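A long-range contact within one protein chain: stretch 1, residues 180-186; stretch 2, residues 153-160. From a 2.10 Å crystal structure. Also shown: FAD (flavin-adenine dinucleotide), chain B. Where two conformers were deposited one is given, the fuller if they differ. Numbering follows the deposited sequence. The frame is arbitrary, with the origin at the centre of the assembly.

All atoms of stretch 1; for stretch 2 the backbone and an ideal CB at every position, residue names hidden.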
ATOM      1  N   TYR A 180      -8.283  17.818  -9.342  1.00  7.58           N
ATOM      2  CA  TYR A 180      -9.027  16.567  -9.423  1.00  7.59           C
ATOM      3  C   TYR A 180      -8.343  15.461  -8.625  1.00  7.81           C
ATOM      4  O   TYR A 180      -7.121  15.488  -8.460  1.00  8.30           O
ATOM      5  CB  TYR A 180      -9.187  16.130 -10.890  1.00  7.34           C
ATOM      6  CG  TYR A 180      -7.873  15.970 -11.611  1.00  6.82           C
ATOM      7  CD1 TYR A 180      -7.256  17.064 -12.219  1.00  6.09           C
ATOM      8  CD2 TYR A 180      -7.239  14.724 -11.679  1.00  6.04           C
ATOM      9  CE1 TYR A 180      -6.042  16.931 -12.869  1.00  7.54           C
ATOM     10  CE2 TYR A 180      -6.021  14.578 -12.337  1.00  7.65           C
ATOM     11  CZ  TYR A 180      -5.427  15.691 -12.924  1.00  8.75           C
ATOM     12  OH  TYR A 180      -4.226  15.562 -13.580  1.00 10.74           O
ATOM     13  N   PRO A 181      -9.119  14.474  -8.142  1.00  8.03           N
ATOM     14  CA  PRO A 181      -8.461  13.450  -7.327  1.00  8.49           C
ATOM     15  C   PRO A 181      -7.772  12.385  -8.193  1.00  8.99           C
ATOM     16  O   PRO A 181      -8.036  12.280  -9.404  1.00  7.95           O
ATOM     17  CB  PRO A 181      -9.629  12.827  -6.565  1.00  8.54           C
ATOM     18  CG  PRO A 181     -10.782  12.909  -7.569  1.00  8.29           C
ATOM     19  CD  PRO A 181     -10.572  14.234  -8.262  1.00  7.59           C
ATOM     20  N   LEU A 182      -6.881  11.624  -7.557  1.00  9.33           N
ATOM     21  CA  LEU A 182      -6.296  10.411  -8.129  1.00 10.51           C
ATOM     22  C   LEU A 182      -5.413  10.699  -9.342  1.00 10.83           C
ATOM     23  O   LEU A 182      -5.446   9.973 -10.338  1.00 10.28           O
ATOM     24  CB  LEU A 182      -7.407   9.419  -8.493  1.00 10.87           C
ATOM     25  CG  LEU A 182      -7.295   8.025  -7.874  1.00 13.50           C
ATOM     26  CD1 LEU A 182      -7.571   8.146  -6.381  1.00 14.47           C
ATOM     27  CD2 LEU A 182      -8.277   7.060  -8.548  1.00 13.84           C
ATOM     28  N   GLU A 183      -4.602  11.748  -9.237  1.00 11.60           N
ATOM     29  CA  GLU A 183      -3.842  12.260 -10.377  1.00 12.66           C
ATOM     30  C   GLU A 183      -2.732  11.323 -10.864  1.00 13.28           C
ATOM     31  O   GLU A 183      -2.153  11.543 -11.930  1.00 13.56           O
ATOM     32  CB  GLU A 183      -3.271  13.652 -10.060  1.00 12.72           C
ATOM     33  CG  GLU A 183      -1.941  13.629  -9.309  1.00 12.56           C
ATOM     34  CD  GLU A 183      -2.089  13.491  -7.798  1.00 13.58           C
ATOM     35  OE1 GLU A 183      -3.197  13.159  -7.307  1.00 12.21           O
ATOM     36  OE2 GLU A 183      -1.076  13.732  -7.098  1.00 14.60           O
ATOM     37  N   ARG A 184      -2.433  10.289 -10.083  1.00 13.81           N
ATOM     38  CA  ARG A 184      -1.436   9.287 -10.464  0.50 14.36           C
ATOM     39  C   ARG A 184      -2.068   8.176 -11.296  1.00 14.33           C
ATOM     40  O   ARG A 184      -1.370   7.454 -11.998  1.00 14.65           O
ATOM     41  CB  ARG A 184      -0.771   8.657  -9.234  0.50 14.44           C
ATOM     42  CG  ARG A 184      -0.236   9.642  -8.200  0.50 15.89           C
ATOM     43  CD  ARG A 184       0.186   8.903  -6.944  0.50 17.95           C
ATOM     44  NE  ARG A 184       1.599   8.535  -6.971  0.50 19.79           N
ATOM     45  CZ  ARG A 184       2.530   9.203  -7.643  0.50 20.93           C
ATOM     46  NH1 ARG A 184       2.201  10.283  -8.344  0.50 21.50           N
ATOM     47  NH2 ARG A 184       3.795   8.798  -7.609  0.50 21.62           N
ATOM     48  N   GLN A 185      -3.390   8.036 -11.203  1.00 13.63           N
ATOM     49  CA  GLN A 185      -4.092   6.922 -11.863  1.00 13.57           C
ATOM     50  C   GLN A 185      -5.011   7.370 -12.991  1.00 12.18           C
ATOM     51  O   GLN A 185      -5.352   6.583 -13.873  1.00 11.71           O
ATOM     52  CB  GLN A 185      -4.898   6.115 -10.836  1.00 14.11           C
ATOM     53  CG  GLN A 185      -4.083   5.016 -10.162  1.00 18.51           C
ATOM     54  CD  GLN A 185      -3.593   5.395  -8.790  1.00 23.46           C
ATOM     55  OE1 GLN A 185      -4.182   6.237  -8.109  1.00 27.30           O
ATOM     56  NE2 GLN A 185      -2.519   4.752  -8.358  1.00 27.43           N
ATOM     57  N   LEU A 186      -5.402   8.642 -12.948  1.00 10.66           N
ATOM     58  CA  LEU A 186      -6.389   9.193 -13.868  1.00  9.99           C
ATOM     59  C   LEU A 186      -5.863  10.457 -14.537  1.00  9.12           C
ATOM     60  O   LEU A 186      -5.086  11.208 -13.931  1.00  9.41           O
ATOM     61  CB  LEU A 186      -7.654   9.544 -13.078  1.00  9.92           C
ATOM     62  CG  LEU A 186      -8.887   8.632 -13.039  1.00 10.86           C
ATOM     63  CD1 LEU A 186      -8.714   7.274 -13.738  1.00  9.29           C
ATOM     64  CD2 LEU A 186      -9.467   8.489 -11.635  1.00  7.48           C
ATOM     65  N   UNK A 153      -5.639  14.725   1.262  1.00 15.22           N
ATOM     66  CA  UNK A 153      -4.920  13.800   0.382  1.00 16.15           C
ATOM     67  C   UNK A 153      -5.825  13.232  -0.688  1.00 16.58           C
ATOM     68  O   UNK A 153      -6.955  12.828  -0.406  1.00 17.41           O
ATOM     69  CB  UNK A 153      -4.302  12.659   1.193  1.00 16.15           C
ATOM     70  N   UNK A 154      -5.330  13.189  -1.921  1.00 17.01           N
ATOM     71  CA  UNK A 154      -6.188  12.937  -3.075  1.00 16.24           C
ATOM     72  C   UNK A 154      -6.281  11.522  -3.599  1.00 16.13           C
ATOM     73  O   UNK A 154      -6.822  11.311  -4.690  1.00 15.62           O
ATOM     74  CB  UNK A 154      -5.715  13.825  -4.228  1.00 16.24           C
ATOM     75  N   UNK A 155      -5.762  10.559  -2.829  1.00 15.85           N
ATOM     76  CA  UNK A 155      -5.620   9.172  -3.280  1.00 15.45           C
ATOM     77  C   UNK A 155      -6.717   8.207  -2.868  1.00 15.71           C
ATOM     78  O   UNK A 155      -7.680   8.578  -2.203  1.00 15.16           O
ATOM     79  CB  UNK A 155      -4.288   8.622  -2.765  1.00 15.45           C
ATOM     80  N   UNK A 156      -6.546   6.956  -3.284  1.00 16.40           N
ATOM     81  CA  UNK A 156      -7.471   5.846  -3.019  1.00 17.83           C
ATOM     82  C   UNK A 156      -7.816   5.662  -1.532  1.00 17.53           C
ATOM     83  O   UNK A 156      -8.993   5.547  -1.165  1.00 17.49           O
ATOM     84  CB  UNK A 156      -6.867   4.547  -3.557  1.00 17.83           C
ATOM     85  N   UNK A 157      -6.788   5.629  -0.697  1.00 16.97           N
ATOM     86  CA  UNK A 157      -6.972   5.415   0.732  1.00 17.39           C
ATOM     87  C   UNK A 157      -7.794   6.536   1.372  1.00 16.80           C
ATOM     88  O   UNK A 157      -8.665   6.277   2.207  1.00 17.14           O
ATOM     89  CB  UNK A 157      -5.612   5.303   1.424  1.00 17.39           C
ATOM     90  N   UNK A 158      -7.534   7.776   0.966  1.00 16.57           N
ATOM     91  CA  UNK A 158      -8.294   8.921   1.470  1.00 16.10           C
ATOM     92  C   UNK A 158      -9.777   8.815   1.147  1.00 15.92           C
ATOM     93  O   UNK A 158     -10.635   9.101   1.986  1.00 15.71           O
ATOM     94  CB  UNK A 158      -7.734  10.221   0.889  1.00 16.10           C
ATOM     95  N   UNK A 159     -10.071   8.392  -0.078  1.00 15.94           N
ATOM     96  CA  UNK A 159     -11.447   8.181  -0.520  1.00 15.74           C
ATOM     97  C   UNK A 159     -12.112   7.007   0.206  1.00 15.82           C
ATOM     98  O   UNK A 159     -13.214   7.154   0.725  1.00 15.51           O
ATOM     99  CB  UNK A 159     -11.478   7.941  -2.031  1.00 15.74           C
ATOM    100  N   UNK A 160     -11.440   5.858   0.263  1.00 16.36           N
ATOM    101  CA  UNK A 160     -11.960   4.708   1.009  1.00 17.35           C
ATOM    102  C   UNK A 160     -12.232   5.019   2.486  1.00 17.55           C
ATOM    103  O   UNK A 160     -13.241   4.568   3.026  1.00 17.19           O
ATOM    104  CB  UNK A 160     -10.972   3.544   0.910  1.00 17.35           C
TER
HETATM  105  PA  FAD B 401       3.450  -3.871   7.031  1.00 18.30           P
HETATM  106  O1A FAD B 401       3.608  -2.386   7.228  1.00 18.60           O
HETATM  107  O2A FAD B 401       2.010  -4.287   6.851  1.00 19.35           O
HETATM  108  O5B FAD B 401       4.094  -4.646   8.268  1.00 21.06           O
HETATM  109  C5B FAD B 401       5.390  -4.318   8.736  1.00 20.91           C
HETATM  110  C4B FAD B 401       5.437  -4.487  10.255  1.00 21.12           C
HETATM  111  O4B FAD B 401       6.770  -4.280  10.719  1.00 19.85           O
HETATM  112  C3B FAD B 401       4.563  -3.448  10.953  1.00 21.12           C
HETATM  113  O3B FAD B 401       3.707  -4.104  11.874  1.00 23.72           O
HETATM  114  C2B FAD B 401       5.536  -2.526  11.664  1.00 21.25           C
HETATM  115  O2B FAD B 401       5.050  -2.084  12.912  1.00 23.46           O
HETATM  116  C1B FAD B 401       6.756  -3.419  11.845  1.00 20.89           C
HETATM  117  N9A FAD B 401       8.023  -2.674  11.961  1.00 21.12           N
HETATM  118  C8A FAD B 401       8.370  -1.510  11.329  1.00 21.82           C
HETATM  119  N7A FAD B 401       9.623  -1.169  11.713  1.00 21.27           N
HETATM  120  C5A FAD B 401      10.085  -2.098  12.574  1.00 21.30           C
HETATM  121  C6A FAD B 401      11.291  -2.224  13.264  1.00 21.45           C
HETATM  122  N6A FAD B 401      12.129  -1.190  13.341  1.00 20.16           N
HETATM  123  N1A FAD B 401      11.470  -3.311  14.103  1.00 20.91           N
HETATM  124  C2A FAD B 401      10.474  -4.257  14.257  1.00 20.44           C
HETATM  125  N3A FAD B 401       9.278  -4.117  13.578  1.00 21.51           N
HETATM  126  C4A FAD B 401       9.087  -3.054  12.743  1.00 21.55           C
HETATM  127  N1  FAD B 401      -2.715  -2.966  -0.341  1.00 20.18           N
HETATM  128  C2  FAD B 401      -3.382  -3.506  -1.420  1.00 21.45           C
HETATM  129  O2  FAD B 401      -2.781  -4.227  -2.198  1.00 21.38           O
HETATM  130  N3  FAD B 401      -4.726  -3.266  -1.615  1.00 20.29           N
HETATM  131  C4  FAD B 401      -5.413  -2.464  -0.734  1.00 21.27           C
HETATM  132  O4  FAD B 401      -6.611  -2.256  -0.946  1.00 20.99           O
HETATM  133  C4X FAD B 401      -4.746  -1.894   0.360  1.00 20.65           C
HETATM  134  N5  FAD B 401      -5.418  -1.089   1.268  1.00 19.24           N
HETATM  135  C5X FAD B 401      -4.754  -0.537   2.347  1.00 18.91           C
HETATM  136  C6  FAD B 401      -5.439   0.280   3.257  1.00 18.36           C
HETATM  137  C7  FAD B 401      -4.752   0.823   4.354  1.00 17.62           C
HETATM  138  C7M FAD B 401      -5.479   1.700   5.331  1.00 17.50           C
HETATM  139  C8  FAD B 401      -3.393   0.562   4.531  1.00 17.67           C
HETATM  140  C8M FAD B 401      -2.629   1.139   5.697  1.00 16.29           C
HETATM  141  C9  FAD B 401      -2.720  -0.245   3.621  1.00 17.60           C
HETATM  142  C9A FAD B 401      -3.396  -0.800   2.531  1.00 19.92           C
HETATM  143  N10 FAD B 401      -2.717  -1.615   1.627  1.00 19.59           N
HETATM  144  C10 FAD B 401      -3.389  -2.159   0.549  1.00 20.39           C
HETATM  145  C1' FAD B 401      -1.258  -1.880   1.805  1.00 19.11           C
HETATM  146  C2' FAD B 401      -0.981  -3.211   2.469  1.00 19.92           C
HETATM  147  O2' FAD B 401      -1.491  -3.167   3.786  1.00 21.00           O
HETATM  148  C3' FAD B 401       0.523  -3.399   2.484  1.00 19.07           C
HETATM  149  O3' FAD B 401       0.994  -3.550   1.158  1.00 21.52           O
HETATM  150  C4' FAD B 401       0.968  -4.607   3.290  1.00 19.39           C
HETATM  151  O4' FAD B 401       0.484  -4.522   4.624  1.00 18.88           O
HETATM  152  C5' FAD B 401       2.491  -4.622   3.330  1.00 18.13           C
HETATM  153  O5' FAD B 401       2.876  -5.625   4.234  1.00 18.38           O
HETATM  154  P   FAD B 401       4.325  -5.585   4.885  1.00 17.46           P
HETATM  155  O1P FAD B 401       4.494  -6.810   5.768  1.00 18.90           O
HETATM  156  O2P FAD B 401       5.394  -5.426   3.832  1.00 18.74           O
HETATM  157  O3P FAD B 401       4.366  -4.227   5.757  1.00 17.98           O

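Position 153 lies beyond the reach of stretch 1, so the contact itself asks nothing of it. Its backbone does: a phi of 130° with a psi of 136° lies where a residue with a CB is strained, and glycine is favoured for that alone. The residue is Gly153.

Position 154 comes close to stretch 1, its CA 4.8 Å from the CA of Pro181. An ideal CB would point toward stretch 1, 4.0 Å from Glu183 OE1 and 4.2 Å from both Pro181 CA and Leu182 N. These distances leave space for a CB but little directly beyond it, so glycine, alanine or perhaps serine would suit; phi and psi of -96° and 12° are open to any of them. Gly154 is found. It takes part through its backbone: Leu182 N donates a hydrogen bond to Gly154 O, 2.9 Å away, with an angle of 140° at the hydrogen. The same oxygen, Gly154 O, lies 3.7 Å from Pro181 CB, so the carbonyl sits against the proline while it receives the amide of the next residue.

At position 155 the CA-to-CB bond would point away from stretch 1, and an ideal CB has room, 4.9 Å from Leu182 CD1. The position is the N-cap of the helix that follows, where serine, threonine, aspartate or asparagine often serve because their side chains can accept from free amides of the first turn; glycine is also common. Gly155 occupies it, without a capping side chain, and its backbone packs against the leucine, with Gly155 C 3.6 Å from Leu182 CD1.

Position 156 opens the helix. Its CB points sideways, 4.6 Å from Leu182 CD1, so a longer side chain could turn back toward the leucine and the Gln185 side chain. Isoleucine, leucine, valine or methionine would suit the apolar partner, and a polar chain could address the amide group. The residue is Ile156, whose end comes nearer than its CB: Ile156 CD1 lies 3.6 Å from Leu182 CD1 and 3.5 Å from Gln185 OE1, the latter a contact without a hydrogen bond. A water links the polar groups instead, accepting from Ile156 N at 3.1 Å from the water O and donating weakly to Gln185 OE1 at 3.4 Å from the same O.

Position 157 is out of reach of stretch 1, so many helix-compatible residues would do. It is Leu157, whose CD1 approaches FAD C7M to 3.4 Å.

Position 158 also lies out of reach, but an ideal CB would be only 3.0 Å from the carbonyl O of residue 153. That crowding favours glycine, and Gly158 is present.

At position 159 the CB points toward stretch 1, although nothing there lies within 5.5 Å of it. A long apolar chain could span the gap to Leu182: isoleucine, leucine or methionine. Ile159 does so, its CD1 3.8 Å from Leu182 CD1.

Position 160 is out of reach, leaving the choice open; Glu160 OE2 is hydrogen-bonded elsewhere in the structure.

Stretch 2 (153-160) GGGILGIE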
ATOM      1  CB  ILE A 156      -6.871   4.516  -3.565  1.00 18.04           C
ATOM      2  CG1 ILE A 156      -7.422   4.212  -4.944  1.00 21.25           C
ATOM      3  CG2 ILE A 156      -7.128   3.318  -2.631  1.00 19.74           C
ATOM      4  CD1 ILE A 156      -6.535   4.690  -6.069  1.00 25.07           C
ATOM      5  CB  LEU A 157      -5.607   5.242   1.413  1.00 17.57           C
ATOM      6  CG  LEU A 157      -5.466   5.209   2.945  1.00 18.81           C
ATOM      7  CD1 LEU A 157      -6.599   4.453   3.634  1.00 21.07           C
ATOM      8  CD2 LEU A 157      -4.126   4.600   3.292  1.00 20.15           C
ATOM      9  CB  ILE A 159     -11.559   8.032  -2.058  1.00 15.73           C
ATOM     10  CG1 ILE A 159     -10.857   9.202  -2.759  1.00 15.76           C
ATOM     11  CG2 ILE A 159     -13.017   8.064  -2.475  1.00 15.32           C
ATOM     12  CD1 ILE A 159     -10.543   8.959  -4.225  1.00 14.46           C
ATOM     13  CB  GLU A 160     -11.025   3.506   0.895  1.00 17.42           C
ATOM     14  CG  GLU A 160     -11.006   2.869  -0.489  1.00 20.65           C
ATOM     15  CD  GLU A 160     -10.089   1.673  -0.571  1.00 24.39           C
ATOM     16  OE1 GLU A 160      -9.318   1.433   0.380  1.00 29.27           O
ATOM     17  OE2 GLU A 160     -10.130   0.967  -1.597  1.00 29.08           O
TER
HETATM   18  O   HOH W   1      -3.843   6.643  -4.722  1.00 17.52           O
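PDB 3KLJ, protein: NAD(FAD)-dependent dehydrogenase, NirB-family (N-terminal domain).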